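Local coordinates for protein leucyl-trna synthetase (PDB 5FOC) that probably removes wrongly attached amino acids from tRNA, this chain being the editing domain of a cytosolic leucine-tRNA ligase, at residues Q6-I11 against M248-G253; L10-V15 against K120-G125; T127-T132 against N354-A359; Y138-P143 against V255-S260; Y147-G152 against I182-E187. The protein carries 2 engineered substitutions. All coordinates share one frame; numbering follows the deposited sequence.

Contact 1. Residues Q6-I11 against M248-G253; sequences QEYTLI and MNISTG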
# COMPACT_ATOMS: atom_id res chain seq x y z
N GLN A 6 -2.02 15.10 10.36
CA GLN A 6 -2.21 14.91 8.92
C GLN A 6 -3.25 13.77 8.64
O GLN A 6 -3.18 12.73 9.27
CB GLN A 6 -0.84 14.57 8.33
CG GLN A 6 -0.76 14.41 6.83
CD GLN A 6 -1.23 15.63 6.08
OE1 GLN A 6 -0.46 16.56 5.86
NE2 GLN A 6 -2.51 15.64 5.69
N GLU A 7 -4.25 14.03 7.79
CA GLU A 7 -5.24 13.04 7.43
C GLU A 7 -4.71 12.35 6.14
O GLU A 7 -4.24 13.02 5.22
CB GLU A 7 -6.61 13.66 7.19
CG GLU A 7 -7.65 12.66 6.73
CD GLU A 7 -9.06 13.19 6.74
OE1 GLU A 7 -9.65 13.26 7.83
OE2 GLU A 7 -9.58 13.55 5.64
N TYR A 8 -4.72 11.03 6.15
CA TYR A 8 -4.33 10.21 4.99
C TYR A 8 -5.57 9.49 4.51
O TYR A 8 -6.49 9.22 5.30
CB TYR A 8 -3.27 9.18 5.40
CG TYR A 8 -1.97 9.78 5.87
CD1 TYR A 8 -1.85 10.22 7.22
CD2 TYR A 8 -0.94 10.06 5.01
CE1 TYR A 8 -0.66 10.80 7.64
CE2 TYR A 8 0.25 10.62 5.42
CZ TYR A 8 0.35 11.03 6.76
OH TYR A 8 1.54 11.57 7.13
N THR A 9 -5.56 9.09 3.22
CA THR A 9 -6.58 8.20 2.70
C THR A 9 -5.88 6.86 2.51
O THR A 9 -4.82 6.81 1.94
CB THR A 9 -7.18 8.68 1.38
OG1 THR A 9 -7.72 9.98 1.53
CG2 THR A 9 -8.32 7.75 0.96
N LEU A 10 -6.38 5.87 3.20
CA LEU A 10 -5.93 4.48 2.99
C LEU A 10 -6.79 3.83 1.93
O LEU A 10 -8.01 3.89 1.97
CB LEU A 10 -5.98 3.67 4.29
CG LEU A 10 -5.33 4.29 5.53
CD1 LEU A 10 -5.38 3.29 6.67
CD2 LEU A 10 -3.93 4.78 5.24
N ILE A 11 -6.12 3.22 0.95
CA ILE A 11 -6.78 2.52 -0.15
C ILE A 11 -6.53 1.03 0.06
O ILE A 11 -5.43 0.63 0.37
CB ILE A 11 -6.24 3.03 -1.49
CG1 ILE A 11 -6.57 4.54 -1.65
CG2 ILE A 11 -6.82 2.24 -2.67
CD1 ILE A 11 -6.00 5.21 -2.87
N MET A 248 9.15 4.64 7.93
CA MET A 248 8.35 3.75 8.73
C MET A 248 7.57 4.41 9.87
O MET A 248 6.69 3.79 10.44
CB MET A 248 9.22 2.62 9.26
CG MET A 248 9.79 1.74 8.14
SD MET A 248 8.70 1.20 6.78
CE MET A 248 7.63 0.02 7.59
N ASN A 249 7.85 5.67 10.13
CA ASN A 249 7.07 6.43 11.09
C ASN A 249 5.90 7.21 10.49
O ASN A 249 5.19 7.89 11.22
CB ASN A 249 7.98 7.34 11.94
CG ASN A 249 8.72 8.38 11.13
OD1 ASN A 249 8.97 8.22 9.95
ND2 ASN A 249 9.11 9.44 11.78
N ILE A 250 5.60 7.01 9.20
CA ILE A 250 4.54 7.73 8.52
C ILE A 250 3.48 6.71 8.07
O ILE A 250 3.80 5.76 7.30
CB ILE A 250 5.08 8.49 7.30
CG1 ILE A 250 6.10 9.57 7.72
CG2 ILE A 250 3.93 9.04 6.45
CD1 ILE A 250 5.50 10.59 8.60
N SER A 251 2.26 6.86 8.58
CA SER A 251 1.11 6.07 8.16
C SER A 251 1.44 4.56 8.15
O SER A 251 2.04 4.02 9.05
CB SER A 251 0.60 6.61 6.83
OG SER A 251 -0.66 6.11 6.49
N THR A 252 1.00 3.88 7.06
CA THR A 252 1.14 2.42 7.00
C THR A 252 2.39 1.87 6.29
O THR A 252 2.59 0.64 6.31
CB THR A 252 -0.05 1.83 6.17
OG1 THR A 252 -0.05 2.43 4.88
CG2 THR A 252 -1.36 2.15 6.82
N GLY A 253 3.15 2.75 5.64
CA GLY A 253 4.45 2.41 5.10
C GLY A 253 4.21 1.64 3.77
O GLY A 253 5.16 1.03 3.31
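Tyr8 and Leu10 of the strand confront Ser251 and Thr252, the central pair of a type II' beta turn running from Ile250 to Gly253, with the Tyr8 and Ser251 CA atoms 7.5 Å apart and no hydrogen bond spanning the gap. Between the two segments, contact is made by side chains. Ser251 CB sits 4.1 Å from the centroid of the Tyr8 ring and only 6° off its normal, a CH-pi contact over the middle of one face. Its hydroxyl, anti to the backbone N (chi1 -167°), lies above the same face near the CB end of the ring, where OG is 3.9 Å from Tyr8 CG and 3.7 Å from Leu10 CD2. This oxygen is hydrogen-bonded to Ser126 OG, so its polar needs are met although it is hemmed in by carbon. At the far end of the ring Ile250 crosses Tyr8 at about a right angle, bringing CG2 to 3.5 Å from Tyr8 OH. Leu10 and Thr252 meet tip to tip, CD2 to CG2, at 4.0 Å, while Thr252 OG1 bonds to Leu124 O. The turn belongs to the loop joining strands 238-242 and 254-257; it lies over strand 7-15 and its neighbours 120-127 and 369-373, Tyr372 of strand 369-373 touching Tyr8, Leu10 and Ser251, and Glu374 accepting from Ser251 N.

Contact 2. Residues L10-V15 against K120-G125; sequences LIKIFV and KVIFLG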
# COMPACT_ATOMS: atom_id res chain seq x y z
N LEU A 10 -6.38 5.87 3.20
CA LEU A 10 -5.93 4.48 2.99
C LEU A 10 -6.79 3.83 1.93
O LEU A 10 -8.01 3.89 1.97
CB LEU A 10 -5.98 3.67 4.29
CG LEU A 10 -5.33 4.29 5.53
CD1 LEU A 10 -5.38 3.29 6.67
CD2 LEU A 10 -3.93 4.78 5.24
N ILE A 11 -6.12 3.22 0.95
CA ILE A 11 -6.78 2.52 -0.15
C ILE A 11 -6.53 1.03 0.06
O ILE A 11 -5.43 0.63 0.37
CB ILE A 11 -6.24 3.03 -1.49
CG1 ILE A 11 -6.57 4.54 -1.65
CG2 ILE A 11 -6.82 2.24 -2.67
CD1 ILE A 11 -6.00 5.21 -2.87
N LYS A 12 -7.62 0.25 -0.14
CA LYS A 12 -7.52 -1.22 -0.08
C LYS A 12 -6.82 -1.74 -1.32
O LYS A 12 -7.31 -1.56 -2.40
CB LYS A 12 -8.88 -1.84 0.07
CG LYS A 12 -9.49 -1.61 1.45
CD LYS A 12 -10.92 -2.01 1.51
CE LYS A 12 -11.59 -1.80 2.85
NZ LYS A 12 -13.01 -2.15 2.72
N ILE A 13 -5.64 -2.27 -1.12
CA ILE A 13 -4.83 -2.80 -2.20
C ILE A 13 -4.88 -4.34 -2.07
O ILE A 13 -4.20 -4.93 -1.28
CB ILE A 13 -3.38 -2.24 -2.19
CG1 ILE A 13 -3.37 -0.73 -2.43
CG2 ILE A 13 -2.52 -2.90 -3.25
CD1 ILE A 13 -2.00 -0.09 -2.30
N PHE A 14 -5.70 -4.95 -2.94
CA PHE A 14 -5.96 -6.37 -2.82
C PHE A 14 -4.84 -7.14 -3.52
O PHE A 14 -4.27 -6.68 -4.51
CB PHE A 14 -7.27 -6.70 -3.57
CG PHE A 14 -8.50 -6.05 -2.95
CD1 PHE A 14 -9.16 -6.64 -1.90
CD2 PHE A 14 -8.97 -4.85 -3.44
CE1 PHE A 14 -10.26 -6.02 -1.31
CE2 PHE A 14 -10.07 -4.22 -2.86
CZ PHE A 14 -10.70 -4.80 -1.79
N VAL A 15 -4.52 -8.29 -2.95
CA VAL A 15 -3.59 -9.25 -3.58
C VAL A 15 -4.32 -10.14 -4.61
O VAL A 15 -5.35 -10.70 -4.30
CB VAL A 15 -2.93 -10.12 -2.50
CG1 VAL A 15 -2.16 -11.31 -3.07
CG2 VAL A 15 -2.04 -9.25 -1.59
N LYS A 120 -10.05 -11.78 2.80
CA LYS A 120 -9.42 -11.01 1.74
C LYS A 120 -8.06 -10.56 2.25
O LYS A 120 -7.92 -10.23 3.44
CB LYS A 120 -10.26 -9.81 1.32
CG LYS A 120 -11.64 -10.13 0.79
CD LYS A 120 -12.19 -8.93 0.05
CE LYS A 120 -13.64 -9.07 -0.39
NZ LYS A 120 -14.02 -7.82 -1.12
N VAL A 121 -7.06 -10.57 1.39
CA VAL A 121 -5.71 -10.13 1.77
C VAL A 121 -5.48 -8.75 1.19
O VAL A 121 -5.52 -8.56 -0.00
CB VAL A 121 -4.59 -11.07 1.31
CG1 VAL A 121 -3.23 -10.53 1.74
CG2 VAL A 121 -4.82 -12.52 1.77
N ILE A 122 -5.26 -7.75 2.09
CA ILE A 122 -5.30 -6.38 1.65
C ILE A 122 -4.09 -5.62 2.23
O ILE A 122 -3.95 -5.60 3.49
CB ILE A 122 -6.60 -5.67 2.08
CG1 ILE A 122 -7.84 -6.30 1.44
CG2 ILE A 122 -6.53 -4.16 1.82
CD1 ILE A 122 -9.14 -5.90 2.06
N PHE A 123 -3.26 -5.05 1.36
CA PHE A 123 -2.24 -4.05 1.75
C PHE A 123 -2.98 -2.73 1.93
O PHE A 123 -3.78 -2.32 1.16
CB PHE A 123 -1.12 -3.93 0.69
CG PHE A 123 -0.17 -5.09 0.66
CD1 PHE A 123 -0.52 -6.29 0.03
CD2 PHE A 123 1.08 -5.01 1.23
CE1 PHE A 123 0.40 -7.34 -0.01
CE2 PHE A 123 1.97 -6.05 1.22
CZ PHE A 123 1.64 -7.22 0.57
N LEU A 124 -2.64 -2.02 3.05
CA LEU A 124 -3.29 -0.73 3.26
C LEU A 124 -2.37 0.38 2.75
O LEU A 124 -1.36 0.68 3.41
CB LEU A 124 -3.61 -0.55 4.74
CG LEU A 124 -4.75 -1.36 5.33
CD1 LEU A 124 -4.82 -1.24 6.85
CD2 LEU A 124 -6.06 -0.94 4.70
N GLY A 125 -2.67 0.89 1.54
CA GLY A 125 -1.86 1.86 0.83
C GLY A 125 -2.25 3.22 1.40
O GLY A 125 -3.41 3.44 1.58
O HOH W 1 -7.42 -10.66 -1.58
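Matching first torsions, -65° in Phe14 and -64° in Ile122, set CG of one and CG1 of the other anti to their carbonyl carbons, and the two side chains run side by side in the same direction. Phe14 CE1 touches Ile122 CD1 at 3.6 Å, and Lys120 CD reaches the same ring carbon at 3.7 Å. The Lys12 and Ile122 side chains cross obliquely, Ile122 CG2 packing on Lys12 CB at 3.7 Å. On the face bearing Ile13 and Phe123, Val15 CG2 lies in the plane of the Phe123 ring, at its edge, 3.5 Å from CE1. Ile13 CD1 lies across Gly125, 3.7 Å from its CA, which the lack of a side chain there permits. The backbones are antiparallel and strongly twisted, 138° between directions: Ile11 with Gly125 and Ile13 with Phe123 are doubly hydrogen-bonded, and Val15 N adds a bond to Val121 O. A water accepts from Val121 N at 3.0 Å and donates weakly to Val15 O. The joint of strands 7-15 and 120-127, central in the main sheet, thus relies on backbone bonds buried under hydrocarbon; the Lys12 ammonium forms a salt bridge with Asp154 and a hydrogen bond to Leu367 O, whereas Lys120 is exposed.

Contact 3. Residues T127-T132 against N354-A359; sequences TLKPET and NCRKLA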
# COMPACT_ATOMS: atom_id res chain seq x y z
N THR A 127 -2.14 7.51 0.92
CA THR A 127 -1.95 8.58 -0.03
C THR A 127 -2.52 9.91 0.52
O THR A 127 -3.57 9.90 1.20
CB THR A 127 -2.57 8.26 -1.43
OG1 THR A 127 -2.23 9.27 -2.36
CG2 THR A 127 -4.05 8.12 -1.37
N LEU A 128 -1.83 10.99 0.15
CA LEU A 128 -2.39 12.33 0.30
C LEU A 128 -3.04 12.85 -0.94
O LEU A 128 -3.60 13.92 -0.96
CB LEU A 128 -1.28 13.29 0.74
CG LEU A 128 -0.65 12.94 2.09
CD1 LEU A 128 0.62 13.73 2.31
CD2 LEU A 128 -1.67 13.11 3.19
N LYS A 129 -3.04 12.03 -2.03
CA LYS A 129 -3.61 12.45 -3.26
C LYS A 129 -4.57 11.35 -3.77
O LYS A 129 -4.29 10.73 -4.84
CB LYS A 129 -2.53 12.71 -4.30
CG LYS A 129 -1.34 13.59 -4.00
CD LYS A 129 -0.54 13.71 -5.31
CE LYS A 129 0.89 14.15 -5.13
NZ LYS A 129 1.58 14.45 -6.42
N PRO A 130 -5.66 11.08 -3.05
CA PRO A 130 -6.59 9.99 -3.47
C PRO A 130 -7.18 10.15 -4.85
O PRO A 130 -7.47 9.11 -5.48
CB PRO A 130 -7.70 9.99 -2.43
CG PRO A 130 -7.59 11.39 -1.79
CD PRO A 130 -6.15 11.76 -1.83
N GLU A 131 -7.30 11.37 -5.35
CA GLU A 131 -7.83 11.67 -6.68
C GLU A 131 -6.97 11.08 -7.83
O GLU A 131 -7.38 11.14 -8.98
CB GLU A 131 -8.04 13.20 -6.87
CG GLU A 131 -6.77 14.05 -6.94
CD GLU A 131 -6.03 14.28 -5.60
OE1 GLU A 131 -6.52 13.89 -4.51
OE2 GLU A 131 -4.91 14.86 -5.67
N THR A 132 -5.74 10.69 -7.51
CA THR A 132 -4.81 10.10 -8.48
C THR A 132 -4.89 8.57 -8.49
O THR A 132 -4.17 7.98 -9.29
CB THR A 132 -3.33 10.53 -8.16
OG1 THR A 132 -2.85 9.91 -6.95
CG2 THR A 132 -3.22 12.12 -8.07
N ASN A 354 -11.33 20.62 -5.61
CA ASN A 354 -12.63 20.08 -5.26
C ASN A 354 -12.59 18.51 -5.25
O ASN A 354 -13.17 17.84 -4.36
CB ASN A 354 -13.71 20.64 -6.22
CG ASN A 354 -13.81 22.19 -6.21
OD1 ASN A 354 -13.66 22.85 -7.27
ND2 ASN A 354 -14.06 22.75 -5.06
N CYS A 355 -11.88 17.94 -6.23
CA CYS A 355 -11.87 16.50 -6.43
C CYS A 355 -11.25 15.73 -5.27
O CYS A 355 -11.67 14.62 -4.94
CB CYS A 355 -11.08 16.19 -7.68
SG CYS A 355 -11.12 14.44 -8.07
N ARG A 356 -10.20 16.33 -4.68
CA ARG A 356 -9.57 15.82 -3.44
C ARG A 356 -10.63 15.39 -2.41
O ARG A 356 -10.57 14.30 -1.81
CB ARG A 356 -8.72 16.94 -2.86
CG ARG A 356 -8.16 16.70 -1.46
CD ARG A 356 -7.22 15.54 -1.44
NE ARG A 356 -6.20 15.67 -2.47
CZ ARG A 356 -5.09 16.41 -2.40
NH1 ARG A 356 -4.82 17.18 -1.32
NH2 ARG A 356 -4.25 16.41 -3.43
N LYS A 357 -11.60 16.28 -2.19
CA LYS A 357 -12.66 16.05 -1.20
C LYS A 357 -13.64 14.99 -1.68
O LYS A 357 -13.97 14.10 -0.92
CB LYS A 357 -13.39 17.38 -0.76
CG LYS A 357 -12.56 18.37 0.07
CD LYS A 357 -13.34 19.68 0.30
CE LYS A 357 -12.52 20.87 0.88
NZ LYS A 357 -12.89 22.30 0.43
N LEU A 358 -14.04 15.05 -2.95
CA LEU A 358 -15.02 14.13 -3.49
C LEU A 358 -14.45 12.74 -3.52
O LEU A 358 -15.13 11.79 -3.14
CB LEU A 358 -15.45 14.52 -4.91
CG LEU A 358 -16.30 15.78 -5.05
CD1 LEU A 358 -16.68 15.94 -6.50
CD2 LEU A 358 -17.58 15.72 -4.23
N ALA A 359 -13.18 12.62 -3.94
CA ALA A 359 -12.54 11.30 -4.06
C ALA A 359 -12.40 10.63 -2.69
O ALA A 359 -12.66 9.44 -2.54
CB ALA A 359 -11.19 11.42 -4.75
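Glu131 and Arg356 form a two-bond, side-on salt bridge: Arg356 NE donates to OE1 at 2.7 Å and NH2 to OE2 at 2.8 Å, the latter at 176°. Both oxygens lie close to the guanidinium plane, but the carboxylate is turned 31° against it, so NE meets OE1 from above the carboxylate plane and NH2 approaches OE2 on its syn side, also tilted from that plane. Glu131 CG stands between its N and carbonyl carbon (chi1 69°), and the chain bends again at chi2; Arg356 is bent at chi2 and chi3. Leu128 O sits over the centre of one guanidinium face, 3.2 Å from CZ, an arrangement that would favour the positive charge. The loop carrying Leu128 and Glu131 leaves strand 120-127 through an ST turn, Thr127 OG1 accepting from Lys129 N, then enters a 3-10 segment whose Thr132 bonds to Lys129 O through both N and OG1; these bonds shape the loop, which presents Glu131 to helix 352-365. Pro130 crosses Arg356 at about a right angle, CD to CD 3.9 Å. Farther along the helix, Ala359 CB packs on Glu131 CA at 3.9 Å. Tyr333 and Tyr337 of helix 325-339 also press on Arg356.

Contact 4. Residues Y138-P143 against V255-S260; sequences YTFINP and VPCVSS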
# COMPACT_ATOMS: atom_id res chain seq x y z
N TYR A 138 1.78 0.71 -9.82
CA TYR A 138 2.49 -0.17 -8.95
C TYR A 138 2.09 0.11 -7.50
O TYR A 138 1.28 1.03 -7.25
CB TYR A 138 4.02 -0.04 -9.10
CG TYR A 138 4.47 -0.46 -10.46
CD1 TYR A 138 4.66 -1.80 -10.69
CD2 TYR A 138 4.62 0.43 -11.50
CE1 TYR A 138 5.04 -2.23 -11.95
CE2 TYR A 138 5.04 0.01 -12.76
CZ TYR A 138 5.20 -1.36 -12.98
OH TYR A 138 5.57 -1.77 -14.29
N THR A 139 2.58 -0.73 -6.62
CA THR A 139 2.44 -0.54 -5.17
C THR A 139 3.84 -0.55 -4.59
O THR A 139 4.62 -1.45 -4.80
CB THR A 139 1.58 -1.68 -4.57
OG1 THR A 139 0.25 -1.59 -5.09
CG2 THR A 139 1.61 -1.65 -3.04
N PHE A 140 4.20 0.48 -3.83
CA PHE A 140 5.51 0.53 -3.23
C PHE A 140 5.52 0.13 -1.75
O PHE A 140 4.56 0.43 -1.00
CB PHE A 140 6.13 1.93 -3.26
CG PHE A 140 6.49 2.46 -4.61
CD1 PHE A 140 7.42 1.80 -5.44
CD2 PHE A 140 6.02 3.72 -5.01
CE1 PHE A 140 7.81 2.39 -6.66
CE2 PHE A 140 6.41 4.29 -6.19
CZ PHE A 140 7.30 3.61 -7.04
N ILE A 141 6.59 -0.57 -1.39
CA ILE A 141 6.83 -1.06 -0.03
C ILE A 141 8.29 -0.87 0.31
O ILE A 141 9.14 -0.79 -0.58
CB ILE A 141 6.39 -2.53 0.11
CG1 ILE A 141 6.16 -2.94 1.54
CG2 ILE A 141 7.38 -3.47 -0.55
CD1 ILE A 141 5.41 -4.25 1.72
N ASN A 142 8.60 -0.69 1.60
CA ASN A 142 9.99 -0.60 1.97
C ASN A 142 10.57 -2.00 2.11
O ASN A 142 10.14 -2.71 2.99
CB ASN A 142 10.17 0.21 3.26
CG ASN A 142 11.62 0.49 3.59
OD1 ASN A 142 12.51 -0.31 3.37
ND2 ASN A 142 11.86 1.68 4.13
N PRO A 143 11.51 -2.40 1.22
CA PRO A 143 11.95 -3.81 1.20
C PRO A 143 12.77 -4.23 2.45
O PRO A 143 12.83 -5.39 2.80
CB PRO A 143 12.83 -3.86 -0.06
CG PRO A 143 13.37 -2.46 -0.19
CD PRO A 143 12.24 -1.59 0.23
N VAL A 255 2.69 2.64 -0.13
CA VAL A 255 2.15 3.69 -0.93
C VAL A 255 1.82 3.29 -2.37
O VAL A 255 2.58 2.57 -2.99
CB VAL A 255 3.05 4.92 -0.91
CG1 VAL A 255 3.20 5.45 0.53
CG2 VAL A 255 4.39 4.64 -1.47
N PRO A 256 0.72 3.82 -2.88
CA PRO A 256 0.42 3.66 -4.31
C PRO A 256 1.44 4.36 -5.14
O PRO A 256 1.87 5.48 -4.79
CB PRO A 256 -0.97 4.28 -4.48
CG PRO A 256 -1.36 4.81 -3.13
CD PRO A 256 -0.31 4.58 -2.15
N CYS A 257 1.92 3.74 -6.22
CA CYS A 257 2.79 4.35 -7.18
C CYS A 257 1.87 4.94 -8.24
O CYS A 257 1.09 4.20 -8.88
CB CYS A 257 3.72 3.30 -7.83
SG CYS A 257 4.71 4.00 -9.14
N VAL A 258 1.90 6.27 -8.41
CA VAL A 258 1.26 6.93 -9.54
C VAL A 258 2.31 7.72 -10.26
O VAL A 258 2.46 8.92 -10.03
CB VAL A 258 0.08 7.85 -9.16
CG1 VAL A 258 -0.66 8.36 -10.41
CG2 VAL A 258 -0.88 7.13 -8.26
N SER A 259 3.04 7.08 -11.16
CA SER A 259 4.24 7.67 -11.73
C SER A 259 4.00 8.86 -12.64
O SER A 259 4.89 9.72 -12.80
CB SER A 259 5.14 6.64 -12.38
OG SER A 259 4.41 5.98 -13.40
N SER A 260 2.79 8.98 -13.17
CA SER A 260 2.43 10.13 -13.98
C SER A 260 2.34 11.41 -13.18
O SER A 260 2.66 12.43 -13.72
CB SER A 260 1.08 9.91 -14.68
OG SER A 260 0.08 9.53 -13.78
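Tyr138 to Phe140 and Val255 to Cys257 pair as short antiparallel strands, their directions 139° apart, with Phe140 opposite Val255 and Tyr138 opposite Cys257 as hydrogen-bonded pairs. Phe140 N donates to Val255 O at 2.8 Å, nearly along the C=O axis, and Val255 N returns a bond to Phe140 O. Cys257 N reaches Tyr138 O at 3.0 Å from well above the carbonyl plane, 51° out of it; the same oxygen also accepts from Gln136 NE2. Thr139 and Pro256 form the non-hydrogen-bonded pair between them.

The side chains that carry the contact gather on the face with Tyr138, Phe140 and Cys257. Cys257 CB lies over one face of the Phe140 ring, toward its rim, 3.3 Å from CE2. The sulfur, anti to the backbone N (chi1 175°), continues across the ring border: SG is 3.4 Å from CZ and 4.1 Å from the centroid, an oblique sulfur-aromatic contact. Val255, at the start of 255-257, supplies CG2, near the plane of the Phe140 ring and 3.7 Å from Phe140 CB. Tyr138 CB meets Cys257 CB at 3.6 Å, and the sulfur lies near the plane of the Tyr138 ring at its edge, while the phenol oxygen bonds to Gln289 O and Asn292 N. Helix 263-274 covers this face through Asp265, Cys268 and Leu269. With strand 238-242 running parallel to 138-141 on its other side, the arrangement is part of the curled mixed sheet, consistent with the barrel-like core of synthetase editing domains.

Contact 5. Residues Y147-G152 against I182-E187; sequences YYLTLG and IYVCSE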
# COMPACT_ATOMS: atom_id res chain seq x y z
N TYR A 147 6.79 -5.74 7.90
CA TYR A 147 5.37 -5.42 7.85
C TYR A 147 4.60 -6.44 8.65
O TYR A 147 4.98 -7.62 8.71
CB TYR A 147 4.86 -5.29 6.40
CG TYR A 147 5.41 -4.06 5.74
CD1 TYR A 147 6.70 -4.05 5.20
CD2 TYR A 147 4.69 -2.86 5.73
CE1 TYR A 147 7.23 -2.91 4.63
CE2 TYR A 147 5.19 -1.74 5.13
CZ TYR A 147 6.47 -1.74 4.61
OH TYR A 147 7.00 -0.59 4.06
N TYR A 148 3.48 -6.02 9.22
CA TYR A 148 2.66 -6.83 10.08
C TYR A 148 1.37 -7.23 9.37
O TYR A 148 0.82 -6.50 8.61
CB TYR A 148 2.34 -6.05 11.40
CG TYR A 148 3.56 -5.94 12.27
CD1 TYR A 148 4.61 -5.08 11.91
CD2 TYR A 148 3.68 -6.67 13.44
CE1 TYR A 148 5.75 -4.96 12.70
CE2 TYR A 148 4.81 -6.52 14.27
CZ TYR A 148 5.83 -5.67 13.89
OH TYR A 148 6.96 -5.52 14.67
N LEU A 149 0.93 -8.46 9.67
CA LEU A 149 -0.34 -8.98 9.17
C LEU A 149 -1.27 -9.08 10.38
O LEU A 149 -0.90 -9.72 11.36
CB LEU A 149 -0.18 -10.40 8.53
CG LEU A 149 0.42 -10.37 7.14
CD1 LEU A 149 1.83 -9.83 7.05
CD2 LEU A 149 0.40 -11.81 6.66
N THR A 150 -2.46 -8.50 10.25
CA THR A 150 -3.47 -8.46 11.30
C THR A 150 -4.89 -8.39 10.69
O THR A 150 -5.10 -7.82 9.59
CB THR A 150 -3.25 -7.25 12.24
OG1 THR A 150 -3.98 -7.51 13.42
CG2 THR A 150 -3.70 -5.99 11.61
N LEU A 151 -5.84 -8.99 11.39
CA LEU A 151 -7.21 -9.09 10.92
C LEU A 151 -7.99 -7.81 11.24
O LEU A 151 -7.76 -7.23 12.33
CB LEU A 151 -7.89 -10.31 11.54
CG LEU A 151 -7.52 -11.74 11.02
CD1 LEU A 151 -7.97 -12.79 12.00
CD2 LEU A 151 -8.18 -11.87 9.67
N GLY A 152 -8.82 -7.34 10.34
CA GLY A 152 -9.59 -6.12 10.62
C GLY A 152 -10.89 -6.10 9.88
O GLY A 152 -11.24 -7.05 9.11
N ILE A 182 -7.45 -9.66 6.04
CA ILE A 182 -6.10 -9.68 6.52
C ILE A 182 -5.46 -8.42 6.00
O ILE A 182 -5.22 -8.30 4.84
CB ILE A 182 -5.30 -10.91 6.06
CG1 ILE A 182 -5.92 -12.16 6.64
CG2 ILE A 182 -3.86 -10.80 6.47
CD1 ILE A 182 -5.57 -13.42 5.89
N TYR A 183 -5.13 -7.46 6.91
CA TYR A 183 -4.38 -6.29 6.53
C TYR A 183 -2.89 -6.39 6.71
O TYR A 183 -2.43 -7.00 7.66
CB TYR A 183 -4.90 -5.08 7.32
CG TYR A 183 -6.31 -4.64 6.98
CD1 TYR A 183 -6.71 -4.42 5.65
CD2 TYR A 183 -7.30 -4.49 7.98
CE1 TYR A 183 -8.00 -4.01 5.33
CE2 TYR A 183 -8.60 -4.09 7.66
CZ TYR A 183 -8.96 -3.84 6.34
OH TYR A 183 -10.20 -3.46 5.92
N VAL A 184 -2.15 -5.83 5.76
CA VAL A 184 -0.71 -5.73 5.84
C VAL A 184 -0.39 -4.23 6.03
O VAL A 184 -0.83 -3.38 5.24
CB VAL A 184 0.01 -6.20 4.56
CG1 VAL A 184 1.50 -6.24 4.78
CG2 VAL A 184 -0.49 -7.60 4.15
N CYS A 185 0.43 -3.96 7.04
CA CYS A 185 0.72 -2.54 7.42
C CYS A 185 1.92 -2.49 8.35
O CYS A 185 2.33 -3.48 8.93
CB CYS A 185 -0.50 -1.96 8.09
SG CYS A 185 -1.06 -2.83 9.57
N SER A 186 2.43 -1.27 8.53
CA SER A 186 3.55 -1.05 9.41
C SER A 186 3.13 -1.15 10.91
O SER A 186 1.97 -0.99 11.29
CB SER A 186 4.12 0.36 9.15
OG SER A 186 3.14 1.35 9.42
N GLU A 187 4.14 -1.42 11.73
CA GLU A 187 3.99 -1.35 13.18
C GLU A 187 3.44 0.00 13.60
O GLU A 187 2.47 0.07 14.37
CB GLU A 187 5.33 -1.56 13.88
CG GLU A 187 5.21 -1.72 15.38
CD GLU A 187 6.54 -1.86 16.06
OE1 GLU A 187 7.58 -1.70 15.41
OE2 GLU A 187 6.53 -2.11 17.27
O HOH W 2 8.83 -3.09 13.10
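Tyr148 and Glu187 run side by side in the same direction, ring and carboxylate planes 33° apart, and Glu187 CB comes obliquely to the ring, 3.6 Å from CE1. At the edge of that ring, near its plane, lie Cys185 O and a water. The water donates to Glu187 OE1 at 3.0 Å and has a weak hydrogen bond with Tyr148 OH. Tyr147 presents the edge of its ring to the backbone of Cys185, while its CB packs on Val184 CG1 at 3.8 Å. The Tyr183 ring approaches Gly152 obliquely, CE2 to CA 3.7 Å, where glycine offers bare backbone.

Between the rings the two strands are antiparallel, 145° between their directions. Tyr148 with Cys185 and Thr150 with Tyr183 are each doubly hydrogen-bonded, the shortest bond running from Tyr183 N to Thr150 O at 2.7 Å. Val184 CA and Leu149 CA add close CH contacts to Tyr148 O and Tyr183 O. On the face with Leu149 and Val184, these two lie side by side, CG to CG2 4.2 Å, and Leu151 CD2 touches Ile182 CG1 at 3.8 Å; Phe21 and Phe25 of helix 18-35 pack on Leu149. The hydroxyls find partners beyond the strands: Tyr147 with Gly253 O, Tyr183 with Phe153 O, Thr150 with Phe213 O. Chemically this is a largely apolar pairing on the Leu149 and Val184 face, with the phenols of Tyr147 and Tyr183 bonded to backbone carbonyls, while at the other end a water held by Glu187 OE1 links only weakly to Tyr148 OH.

From the N terminus, strand 7-15 opens two loops at once: contact 2 closes the shorter at strand 120-127, and contact 1, sharing Leu10 and Ile11 with it, closes the longer at the turn before strand 254-257. Contact 3 starts just after contact 2 and reaches helix 352-365, so it crosses contact 1. Contact 4 also crosses contact 1 but nests inside contact 3, and contact 5 nests inside contacts 1, 3 and 4. Contacts 2, 4 and 5 pair strands of one mixed sheet, contacts 2 and 5 meeting where strands 120-127 and 181-185 run in parallel. Contact 3 ties the loop after strand 120-127 to helix 352-365, with its centre about 24 Å from that of contact 5.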